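Local coordinates for protein aromatic amino acid aminotransferase I (Candida albicans WO-1, PDB 6HNU) that probably transfers the amino group of aromatic L-amino acids to 2-oxoglutarate, using pyridoxal 5'-phosphate as cofactor, at residues F53-V58 / R101-G106; I83-K88 / S336-N341; I136-V139 / E143-D146; L306-I311 / Q330-F335. All coordinates share one frame; numbering follows the deposited sequence.

Interaction 1. Residues F53-V58 / R101-G106. With PLP (pyridoxal-5'-phosphate), chain D; PHE (phenylalanine), chain E.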
# COMPACT_ATOMS: atom_id res chain seq x y z
N PHE B 53 19.78 10.31 2.26
CA PHE B 53 18.84 9.98 1.15
C PHE B 53 19.59 10.19 -0.16
O PHE B 53 19.99 11.32 -0.44
CB PHE B 53 17.55 10.82 1.14
CG PHE B 53 16.66 10.73 2.36
CD1 PHE B 53 16.87 9.79 3.36
CD2 PHE B 53 15.57 11.59 2.49
CE1 PHE B 53 16.05 9.73 4.47
CE2 PHE B 53 14.75 11.53 3.60
CZ PHE B 53 14.97 10.58 4.56
N PRO B 54 19.86 9.12 -0.96
CA PRO B 54 20.73 9.23 -2.14
C PRO B 54 20.02 9.81 -3.38
O PRO B 54 20.17 9.27 -4.45
CB PRO B 54 21.18 7.78 -2.34
CG PRO B 54 19.95 6.98 -1.95
CD PRO B 54 19.41 7.73 -0.73
N PHE B 55 19.21 10.84 -3.18
CA PHE B 55 18.39 11.51 -4.23
C PHE B 55 18.49 13.01 -4.05
O PHE B 55 17.85 13.56 -3.16
CB PHE B 55 16.94 11.05 -4.20
CG PHE B 55 16.76 9.55 -4.27
CD1 PHE B 55 16.81 8.88 -5.49
CD2 PHE B 55 16.54 8.82 -3.12
CE1 PHE B 55 16.60 7.52 -5.56
CE2 PHE B 55 16.37 7.45 -3.19
CZ PHE B 55 16.39 6.80 -4.40
N GLU B 56 19.28 13.66 -4.91
CA GLU B 56 19.54 15.12 -4.84
C GLU B 56 18.37 15.82 -5.51
O GLU B 56 18.00 16.94 -5.10
CB GLU B 56 20.88 15.50 -5.49
CG GLU B 56 21.07 16.99 -5.63
CD GLU B 56 21.02 17.75 -4.32
OE1 GLU B 56 21.29 17.10 -3.27
OE2 GLU B 56 20.70 18.97 -4.33
N LYS B 57 17.81 15.17 -6.52
CA LYS B 57 16.60 15.65 -7.19
C LYS B 57 16.02 14.54 -8.05
O LYS B 57 16.75 13.57 -8.37
CB LYS B 57 16.87 16.90 -8.03
CG LYS B 57 17.39 16.67 -9.43
CD LYS B 57 17.54 17.99 -10.21
CE LYS B 57 18.17 17.76 -11.57
NZ LYS B 57 18.52 19.04 -12.24
N VAL B 58 14.74 14.70 -8.34
CA VAL B 58 14.01 13.90 -9.37
C VAL B 58 13.39 14.89 -10.35
O VAL B 58 13.02 16.06 -9.94
CB VAL B 58 12.95 12.98 -8.74
CG1 VAL B 58 11.85 13.73 -8.03
CG2 VAL B 58 12.35 12.09 -9.81
N ARG B 101 11.74 15.98 2.69
CA ARG B 101 10.42 15.84 3.34
C ARG B 101 9.56 14.75 2.64
O ARG B 101 9.03 13.86 3.36
CB ARG B 101 9.74 17.20 3.39
CG ARG B 101 8.38 17.24 4.09
CD ARG B 101 7.98 18.65 4.56
NE ARG B 101 7.99 19.54 3.41
CZ ARG B 101 6.93 19.87 2.67
NH1 ARG B 101 5.72 19.45 3.02
NH2 ARG B 101 7.08 20.63 1.59
N SER B 102 9.43 14.74 1.29
CA SER B 102 8.56 13.73 0.63
C SER B 102 9.13 12.30 0.77
O SER B 102 8.35 11.35 0.71
CB SER B 102 8.27 14.10 -0.84
OG SER B 102 9.45 14.53 -1.51
N LEU B 103 10.44 12.13 0.94
CA LEU B 103 11.11 10.80 1.10
C LEU B 103 11.34 10.47 2.59
O LEU B 103 11.85 9.37 2.91
CB LEU B 103 12.43 10.78 0.31
CG LEU B 103 12.30 10.86 -1.20
CD1 LEU B 103 13.65 10.66 -1.85
CD2 LEU B 103 11.29 9.82 -1.72
N GLN B 104 10.94 11.37 3.50
CA GLN B 104 10.92 11.13 4.96
C GLN B 104 9.58 10.49 5.35
O GLN B 104 8.58 10.76 4.68
CB GLN B 104 11.13 12.45 5.71
CG GLN B 104 11.25 12.30 7.23
CD GLN B 104 12.31 11.30 7.65
OE1 GLN B 104 12.07 10.10 7.69
NE2 GLN B 104 13.50 11.79 7.96
N TYR B 105 9.51 9.74 6.44
CA TYR B 105 8.20 9.38 7.03
C TYR B 105 7.43 10.69 7.27
O TYR B 105 8.04 11.72 7.62
CB TYR B 105 8.35 8.62 8.33
CG TYR B 105 8.96 7.24 8.21
CD1 TYR B 105 8.20 6.17 7.77
CD2 TYR B 105 10.27 7.01 8.57
CE1 TYR B 105 8.72 4.89 7.74
CE2 TYR B 105 10.83 5.74 8.49
CZ TYR B 105 10.04 4.69 8.08
OH TYR B 105 10.58 3.45 8.01
N GLY B 106 6.11 10.68 7.11
CA GLY B 106 5.30 11.85 7.50
C GLY B 106 3.88 11.48 7.89
O GLY B 106 3.60 10.27 8.04
N1 PLP D . 9.48 -2.69 11.35
C2 PLP D . 10.10 -2.23 12.43
C2A PLP D . 10.42 -3.18 13.53
C3 PLP D . 10.46 -0.87 12.55
O3 PLP D . 11.07 -0.45 13.69
C4 PLP D . 10.13 0.01 11.50
C4A PLP D . 10.47 1.43 11.62
C5 PLP D . 9.47 -0.50 10.38
C6 PLP D . 9.12 -1.83 10.38
C5A PLP D . 9.07 0.39 9.24
O4P PLP D . 9.28 -0.26 7.95
P PLP D . 8.86 0.38 6.53
O1P PLP D . 7.33 0.32 6.49
O2P PLP D . 9.60 -0.53 5.59
O3P PLP D . 9.41 1.81 6.53
N PHE E . 9.80 2.40 12.43
CA PHE E . 9.48 3.87 12.42
C PHE E . 9.55 4.41 13.86
O PHE E . 8.69 5.17 14.32
CB PHE E . 8.13 4.11 11.73
CG PHE E . 7.48 5.44 12.00
CD1 PHE E . 8.21 6.62 11.87
CD2 PHE E . 6.15 5.52 12.37
CE1 PHE E . 7.61 7.85 12.11
CE2 PHE E . 5.56 6.75 12.61
CZ PHE E . 6.28 7.92 12.47
OXT PHE E . 10.49 4.09 14.62

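Interaction 2. Residues I83-K88 / S336-N341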
# COMPACT_ATOMS: atom_id res chain seq x y z
N ILE B 83 9.65 19.23 -15.02
CA ILE B 83 9.41 19.55 -13.58
C ILE B 83 10.57 18.93 -12.79
O ILE B 83 11.02 17.84 -13.13
CB ILE B 83 8.02 19.07 -13.10
CG1 ILE B 83 7.78 17.62 -13.51
CG2 ILE B 83 6.94 20.00 -13.65
CD1 ILE B 83 6.59 16.94 -12.86
N GLU B 84 11.00 19.63 -11.76
CA GLU B 84 12.13 19.27 -10.90
C GLU B 84 11.68 19.36 -9.45
O GLU B 84 11.05 20.38 -9.06
CB GLU B 84 13.29 20.22 -11.14
CG GLU B 84 13.85 20.14 -12.54
CD GLU B 84 15.24 20.76 -12.63
OE1 GLU B 84 15.37 21.89 -12.13
OE2 GLU B 84 16.19 20.09 -13.13
N VAL B 85 11.92 18.28 -8.71
CA VAL B 85 11.85 18.29 -7.23
C VAL B 85 13.24 18.01 -6.66
O VAL B 85 13.71 16.86 -6.67
CB VAL B 85 10.78 17.32 -6.72
CG1 VAL B 85 10.64 17.50 -5.23
CG2 VAL B 85 9.45 17.56 -7.44
N PHE B 86 13.86 19.05 -6.12
CA PHE B 86 15.13 18.95 -5.39
C PHE B 86 14.89 18.43 -3.97
O PHE B 86 13.77 18.57 -3.41
CB PHE B 86 15.78 20.34 -5.35
CG PHE B 86 16.34 20.78 -6.67
CD1 PHE B 86 15.54 21.45 -7.59
CD2 PHE B 86 17.66 20.53 -7.00
CE1 PHE B 86 16.07 21.88 -8.79
CE2 PHE B 86 18.18 20.95 -8.22
CZ PHE B 86 17.38 21.62 -9.11
N LYS B 87 15.97 17.90 -3.38
CA LYS B 87 16.04 17.45 -1.97
C LYS B 87 15.75 18.63 -1.04
O LYS B 87 14.98 18.44 -0.06
CB LYS B 87 17.41 16.83 -1.71
CG LYS B 87 17.66 16.30 -0.30
CD LYS B 87 18.69 15.19 -0.33
CE LYS B 87 19.11 14.69 1.02
NZ LYS B 87 20.23 13.74 0.91
N LYS B 88 16.31 19.81 -1.32
CA LYS B 88 16.20 20.98 -0.41
C LYS B 88 15.14 21.97 -0.90
O LYS B 88 15.16 22.34 -2.09
CB LYS B 88 17.55 21.71 -0.29
CG LYS B 88 18.70 20.90 0.29
CD LYS B 88 19.98 21.70 0.59
CE LYS B 88 20.14 22.96 -0.24
NZ LYS B 88 21.51 23.54 -0.16
N SER B 336 5.83 9.21 -6.01
CA SER B 336 4.52 9.42 -6.68
C SER B 336 3.90 10.75 -6.20
O SER B 336 3.39 11.55 -7.02
CB SER B 336 3.57 8.25 -6.40
OG SER B 336 4.02 7.10 -7.08
N GLU B 337 3.91 11.00 -4.90
CA GLU B 337 3.12 12.14 -4.36
C GLU B 337 3.83 13.46 -4.71
O GLU B 337 3.14 14.46 -5.01
CB GLU B 337 2.93 11.97 -2.86
CG GLU B 337 1.68 12.64 -2.39
CD GLU B 337 1.35 12.43 -0.92
OE1 GLU B 337 1.67 11.36 -0.39
OE2 GLU B 337 0.79 13.36 -0.34
N ALA B 338 5.17 13.46 -4.65
CA ALA B 338 5.98 14.65 -4.99
C ALA B 338 5.86 14.93 -6.50
O ALA B 338 5.66 16.12 -6.87
CB ALA B 338 7.41 14.46 -4.57
N LEU B 339 5.92 13.88 -7.33
CA LEU B 339 5.83 14.07 -8.80
C LEU B 339 4.40 14.45 -9.16
O LEU B 339 4.26 15.30 -10.01
CB LEU B 339 6.29 12.82 -9.54
CG LEU B 339 7.81 12.61 -9.62
CD1 LEU B 339 8.13 11.24 -10.23
CD2 LEU B 339 8.47 13.72 -10.42
N ALA B 340 3.36 13.89 -8.53
CA ALA B 340 1.94 14.23 -8.84
C ALA B 340 1.69 15.69 -8.45
O ALA B 340 1.12 16.47 -9.22
CB ALA B 340 0.98 13.29 -8.12
N ASN B 341 2.11 16.07 -7.27
CA ASN B 341 2.03 17.47 -6.81
C ASN B 341 2.73 18.42 -7.82
O ASN B 341 2.15 19.49 -8.11
CB ASN B 341 2.60 17.60 -5.42
CG ASN B 341 2.49 19.01 -4.89
OD1 ASN B 341 1.40 19.49 -4.57
ND2 ASN B 341 3.61 19.69 -4.83

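Interaction 3. Residues I136-V139 / E143-D146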
# COMPACT_ATOMS: atom_id res chain seq x y z
N ILE B 136 -8.18 12.38 2.47
CA ILE B 136 -6.92 11.71 2.88
C ILE B 136 -6.38 10.97 1.66
O ILE B 136 -7.15 10.67 0.73
CB ILE B 136 -7.17 10.78 4.09
CG1 ILE B 136 -8.19 9.68 3.79
CG2 ILE B 136 -7.57 11.63 5.30
CD1 ILE B 136 -8.29 8.57 4.84
N VAL B 137 -5.10 10.72 1.65
CA VAL B 137 -4.45 9.97 0.55
C VAL B 137 -4.77 8.48 0.70
O VAL B 137 -5.05 7.97 1.82
CB VAL B 137 -2.96 10.28 0.49
CG1 VAL B 137 -2.75 11.74 0.18
CG2 VAL B 137 -2.22 9.84 1.75
N SER B 138 -4.77 7.82 -0.45
CA SER B 138 -4.76 6.34 -0.59
C SER B 138 -3.64 5.96 -1.54
O SER B 138 -3.08 6.86 -2.21
CB SER B 138 -6.08 5.87 -1.11
OG SER B 138 -6.17 6.12 -2.50
N VAL B 139 -3.35 4.67 -1.64
CA VAL B 139 -2.42 4.18 -2.69
C VAL B 139 -3.23 3.59 -3.85
O VAL B 139 -2.71 2.70 -4.59
CB VAL B 139 -1.37 3.22 -2.09
CG1 VAL B 139 -0.55 3.94 -1.05
CG2 VAL B 139 -1.98 1.98 -1.47
N GLU B 143 -6.62 -0.42 -2.73
CA GLU B 143 -6.30 -0.31 -1.28
C GLU B 143 -7.47 0.38 -0.59
O GLU B 143 -7.93 -0.15 0.46
CB GLU B 143 -5.02 0.47 -1.03
CG GLU B 143 -4.83 0.77 0.45
CD GLU B 143 -5.37 2.11 0.90
OE1 GLU B 143 -4.88 3.14 0.37
OE2 GLU B 143 -6.23 2.14 1.82
N ALA B 144 -7.97 1.50 -1.14
CA ALA B 144 -9.03 2.27 -0.45
C ALA B 144 -10.25 1.36 -0.21
O ALA B 144 -10.82 1.44 0.86
CB ALA B 144 -9.38 3.53 -1.20
N TRP B 145 -10.58 0.47 -1.15
CA TRP B 145 -11.70 -0.49 -1.00
C TRP B 145 -11.39 -1.51 0.11
O TRP B 145 -12.26 -1.78 1.01
CB TRP B 145 -11.99 -1.15 -2.35
CG TRP B 145 -12.96 -2.28 -2.20
CD1 TRP B 145 -12.73 -3.59 -2.50
CD2 TRP B 145 -14.31 -2.19 -1.70
NE1 TRP B 145 -13.84 -4.34 -2.18
CE2 TRP B 145 -14.83 -3.51 -1.73
CE3 TRP B 145 -15.10 -1.16 -1.19
CZ2 TRP B 145 -16.10 -3.82 -1.27
CZ3 TRP B 145 -16.38 -1.46 -0.76
CH2 TRP B 145 -16.86 -2.77 -0.82
N ASP B 146 -10.19 -2.07 0.12
CA ASP B 146 -9.77 -3.03 1.17
C ASP B 146 -9.93 -2.34 2.53
O ASP B 146 -10.59 -2.94 3.42
CB ASP B 146 -8.36 -3.54 0.93
CG ASP B 146 -7.95 -4.62 1.92
OD1 ASP B 146 -8.58 -5.66 1.93
OD2 ASP B 146 -6.97 -4.42 2.60
O HOH W 1 -3.92 0.34 -4.46

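Interaction 4. Residues L306-I311 / Q330-F335. With PLP (pyridoxal-5'-phosphate), chain I.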
# COMPACT_ATOMS: atom_id res chain seq x y z
N LEU B 306 1.18 5.29 -10.64
CA LEU B 306 1.27 6.30 -9.55
C LEU B 306 0.97 5.61 -8.22
O LEU B 306 1.61 6.00 -7.20
CB LEU B 306 0.29 7.45 -9.80
CG LEU B 306 0.85 8.65 -10.56
CD1 LEU B 306 -0.26 9.45 -11.23
CD2 LEU B 306 1.69 9.56 -9.66
N ARG B 307 0.01 4.70 -8.20
CA ARG B 307 -0.38 4.07 -6.91
C ARG B 307 -0.70 5.23 -5.95
O ARG B 307 -0.14 5.31 -4.89
CB ARG B 307 0.72 3.16 -6.37
CG ARG B 307 0.88 1.83 -7.11
CD ARG B 307 -0.39 1.01 -7.12
NE ARG B 307 -1.20 1.31 -8.28
CZ ARG B 307 -2.51 1.17 -8.38
NH1 ARG B 307 -3.10 1.48 -9.51
NH2 ARG B 307 -3.23 0.77 -7.35
N LEU B 308 -1.61 6.09 -6.37
CA LEU B 308 -1.98 7.30 -5.63
C LEU B 308 -3.44 7.60 -5.91
O LEU B 308 -3.86 7.70 -7.09
CB LEU B 308 -1.11 8.47 -6.08
CG LEU B 308 -1.27 9.78 -5.31
CD1 LEU B 308 -0.96 9.62 -3.82
CD2 LEU B 308 -0.35 10.85 -5.91
N GLY B 309 -4.18 7.77 -4.85
CA GLY B 309 -5.54 8.25 -4.96
C GLY B 309 -5.88 8.97 -3.68
O GLY B 309 -4.94 9.35 -2.89
N TRP B 310 -7.15 9.18 -3.49
CA TRP B 310 -7.60 9.81 -2.24
C TRP B 310 -9.00 9.33 -1.88
O TRP B 310 -9.68 8.62 -2.69
CB TRP B 310 -7.45 11.35 -2.31
CG TRP B 310 -8.30 12.00 -3.35
CD1 TRP B 310 -9.49 12.61 -3.14
CD2 TRP B 310 -8.02 12.10 -4.75
NE1 TRP B 310 -9.97 13.10 -4.33
CE2 TRP B 310 -9.11 12.79 -5.34
CE3 TRP B 310 -6.99 11.65 -5.57
CZ2 TRP B 310 -9.17 13.05 -6.70
CZ3 TRP B 310 -7.06 11.91 -6.93
CH2 TRP B 310 -8.13 12.60 -7.47
N ILE B 311 -9.42 9.67 -0.68
CA ILE B 311 -10.72 9.23 -0.13
C ILE B 311 -11.39 10.50 0.37
O ILE B 311 -10.71 11.25 1.10
CB ILE B 311 -10.52 8.17 0.96
CG1 ILE B 311 -9.77 6.94 0.43
CG2 ILE B 311 -11.83 7.77 1.61
CD1 ILE B 311 -9.19 6.03 1.51
N GLN B 330 0.83 2.74 5.33
CA GLN B 330 1.66 3.81 5.92
C GLN B 330 1.44 5.12 5.14
O GLN B 330 0.88 6.11 5.70
CB GLN B 330 3.09 3.28 6.00
CG GLN B 330 3.81 3.68 7.27
CD GLN B 330 4.39 5.05 7.13
OE1 GLN B 330 4.78 5.46 6.04
NE2 GLN B 330 4.43 5.78 8.23
N ASN B 331 1.79 5.14 3.85
CA ASN B 331 1.69 6.35 3.01
C ASN B 331 1.97 5.95 1.58
O ASN B 331 2.62 4.96 1.37
CB ASN B 331 2.70 7.41 3.44
CG ASN B 331 2.03 8.51 4.24
OD1 ASN B 331 0.89 8.88 3.95
ND2 ASN B 331 2.74 9.04 5.23
N PRO B 332 1.48 6.71 0.57
CA PRO B 332 1.92 6.50 -0.80
C PRO B 332 3.41 6.76 -0.93
O PRO B 332 3.99 7.50 -0.09
CB PRO B 332 1.16 7.58 -1.58
CG PRO B 332 -0.00 7.93 -0.70
CD PRO B 332 0.57 7.84 0.69
N SER B 333 4.01 6.24 -2.01
CA SER B 333 5.35 6.60 -2.48
C SER B 333 5.53 8.12 -2.46
O SER B 333 4.69 8.87 -3.08
CB SER B 333 5.61 6.11 -3.88
OG SER B 333 6.79 6.70 -4.41
N GLY B 334 6.63 8.56 -1.85
CA GLY B 334 7.00 9.98 -1.79
C GLY B 334 7.33 10.45 -3.20
O GLY B 334 7.10 11.62 -3.53
N PHE B 335 7.88 9.56 -4.03
CA PHE B 335 8.16 9.89 -5.44
C PHE B 335 6.83 10.11 -6.14
O PHE B 335 6.70 11.11 -6.85
CB PHE B 335 9.00 8.82 -6.15
CG PHE B 335 10.43 8.73 -5.67
CD1 PHE B 335 11.31 9.78 -5.89
CD2 PHE B 335 10.91 7.58 -5.07
CE1 PHE B 335 12.63 9.69 -5.45
CE2 PHE B 335 12.22 7.49 -4.62
CZ PHE B 335 13.08 8.55 -4.84
N1 PLP I . -12.21 0.00 -8.73
C2 PLP I . -12.80 -0.40 -9.86
C2A PLP I . -14.28 -0.58 -9.86
C3 PLP I . -12.06 -0.65 -11.01
O3 PLP I . -12.73 -1.12 -12.11
C4 PLP I . -10.66 -0.49 -10.97
C4A PLP I . -9.87 -0.78 -12.16
C5 PLP I . -10.06 -0.03 -9.79
C6 PLP I . -10.87 0.17 -8.70
C5A PLP I . -8.56 0.08 -9.66
O4P PLP I . -8.20 1.35 -9.05
P PLP I . -6.75 1.74 -8.65
O1P PLP I . -6.95 3.17 -8.22
O2P PLP I . -5.88 1.55 -9.92
O3P PLP I . -6.32 0.81 -7.52
O HOH W 2 2.34 4.79 -3.71

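Interaction 1. Residues F53-V58 / R101-G106
At the dimer interface of this aminotransferase, F53 and F55 settle on L103 and Q104, just ahead of the cofactor-binding Y105. The F53 ring supplies the larger part of the contact. Its CD2 lies 3.9 Å from L103 CB, while CE2 approaches L103 O obliquely at 3.7 Å. CG of F53 stands anti to its own carbonyl carbon (chi1 -60°), which sends the ring to the turn where helix 99-102 has just ended. There CZ of F53 comes within 3.9 Å of NE2 of Q104, the ring and amide planes standing 69° apart. F55 crosses L103 at about a right angle and touches CD1 of L103 through CD2, at 3.7 Å; F335 meets the F55 ring edge-to-face.

The Q104 amide is held at both ends. OE1 of Q104 takes the backbone N of Y105 in its carbonyl plane, on a lone pair, at 2.9 Å, and NE2 donates to P48 O. Beyond it, the Y105 hydroxyl donates a very short bond from OH to O3P of a pyridoxal phosphate at 2.5 Å, and it also bonds K300 of the second subunit. The bound phenylalanine covers one face of the Y105 ring near its rim, its CD1 3.8 Å from Y105 CG. This cofactor belongs to the second subunit, whose N141, T142, S297, S299 and R307 bind it as well. A tyrosine lent across the dimer to a neighbour's phosphate is typical of the shared active site of fold-type I aminotransferases.

Interaction 2. Residues I83-K88 / S336-N341
I83 and V85, alternate residues that share one face of strand 81-86, rest their branches on L339 and A338 of helix 334-377. I83 carries CG1 between its backbone N and carbonyl carbon (chi1 49°), the crowded position, and then extends almost straight (chi2 168°). CD1 is thereby delivered to the helix, 4.0 Å from L339 O and 4.5 Å from CD2 of L339. L339 itself starts off to one side of the strand, but its branched end leans back to meet that methyl. V85 takes a different rotamer, with CG1 anti to the backbone N (chi1 -173°), and sets both methyls on A338: CG1 lies 4.5 Å from A338 CB, and CG2 4.1 Å from A338 O. E84, between them, points away from the helix and forms a salt bridge with K57 on the adjoining strand. L99 and A342 also pack on V85, and F335 of the second subunit packs on L339. The chemistry is thus that of methyl groups laid rather loosely on a buried helix surface, two of them against peptide oxygens. Dispersion and burial, rather than polar pairing, hold strand and helix together here.

Interaction 3. Residues I136-V139 / E143-D146
E143, in the first turn of helix 141-152, folds its side chain back onto S138, the last residue of the preceding strand, and V139 just after it. Its CB lies closely against V139 CG2, at 3.4 Å. CG, anti to the backbone N (chi1 170°), stays beside the same methyl at 3.6 Å from V139 CG2. A sharp bend at chi2 (-93°) then turns CD toward the strand's peptide. OE1 accepts the backbone N of V139 at 3.0 Å; the bond is nearly straight at 165° and meets OE1 almost along the C-O axis. The same OE1 sits 3.3 Å from S138 CB. OE2 has partners of its own, H325 NE2 and S147 OG, so both carboxylate oxygens are engaged. Around this side chain, one water donates to V139 O at 2.7 Å and accepts a longer bond from E143 N, while A144 CB packs on S138 CB. The residues between, G140, N141 and T142, belong to the pyridoxal phosphate pocket, at the junction of strand and helix. E143 lies between the close of strand 133-138, which runs antiparallel to strand 309-314, and the start of helix 141-152, with H325 reaching it from helix 315-327.

Interaction 4. Residues L306-I311 / Q330-F335
P332 and L308 contribute most of the buried surface, with R307 next. One L308 methyl, CD1, rests against the proline ring 3.7 Å from both CG and CB of P332, the two side chains crossing obliquely. It gets there because L308 sets CG anti to the backbone N (chi1 -174°) and then bends at chi2. R307 presents its backbone to the same proline, its O 4.2 Å from P332 CB. That carbonyl is also linked to residues 330-335 by a water, which donates to R307 O at 2.8 Å and accepts from S333 N at 2.8 Å. In this fold-type I enzyme residues 306-308 lead into strand 309-314 of the large mixed sheet and form part of the cofactor's phosphate cup. With its backbone in the left-handed region, R307 curls its side chain away from P332, bending at chi2 and chi3. NH1 of R307 donates to O2P of pyridoxal phosphate at 2.8 Å (168°), O2P lying in the guanidinium plane, and NH2 donates to O3P at 3.1 Å (170°). The NH1 group has a second acceptor in P304 O. S333, at the N-cap of helix 334-377, gives its OG to S336 N and also bonds S336 of the second subunit.

In the fold
Interactions 1 and 4 touch cofactor directly, interaction 3 adjoins its pocket, and interaction 2 packs farther off. Interactions 1 and 2 have centres 9 Å apart and share the two-stranded sheet 57-62/81-86; their segments alternate along the chain. Interactions 3 and 4, with centres 8 Å apart, meet on neighbouring strands 133-138 and 309-314 of the large mixed sheet and follow one another in sequence. Helix 334-377 joins the pairs: interaction 4 includes its start and interaction 2 the residues that follow, 13 Å away between centres. Interactions 1 and 4 serve different active sites of the dimer, Y105 reaching the partner's cofactor and R307 its own subunit's, so each site draws on both chains.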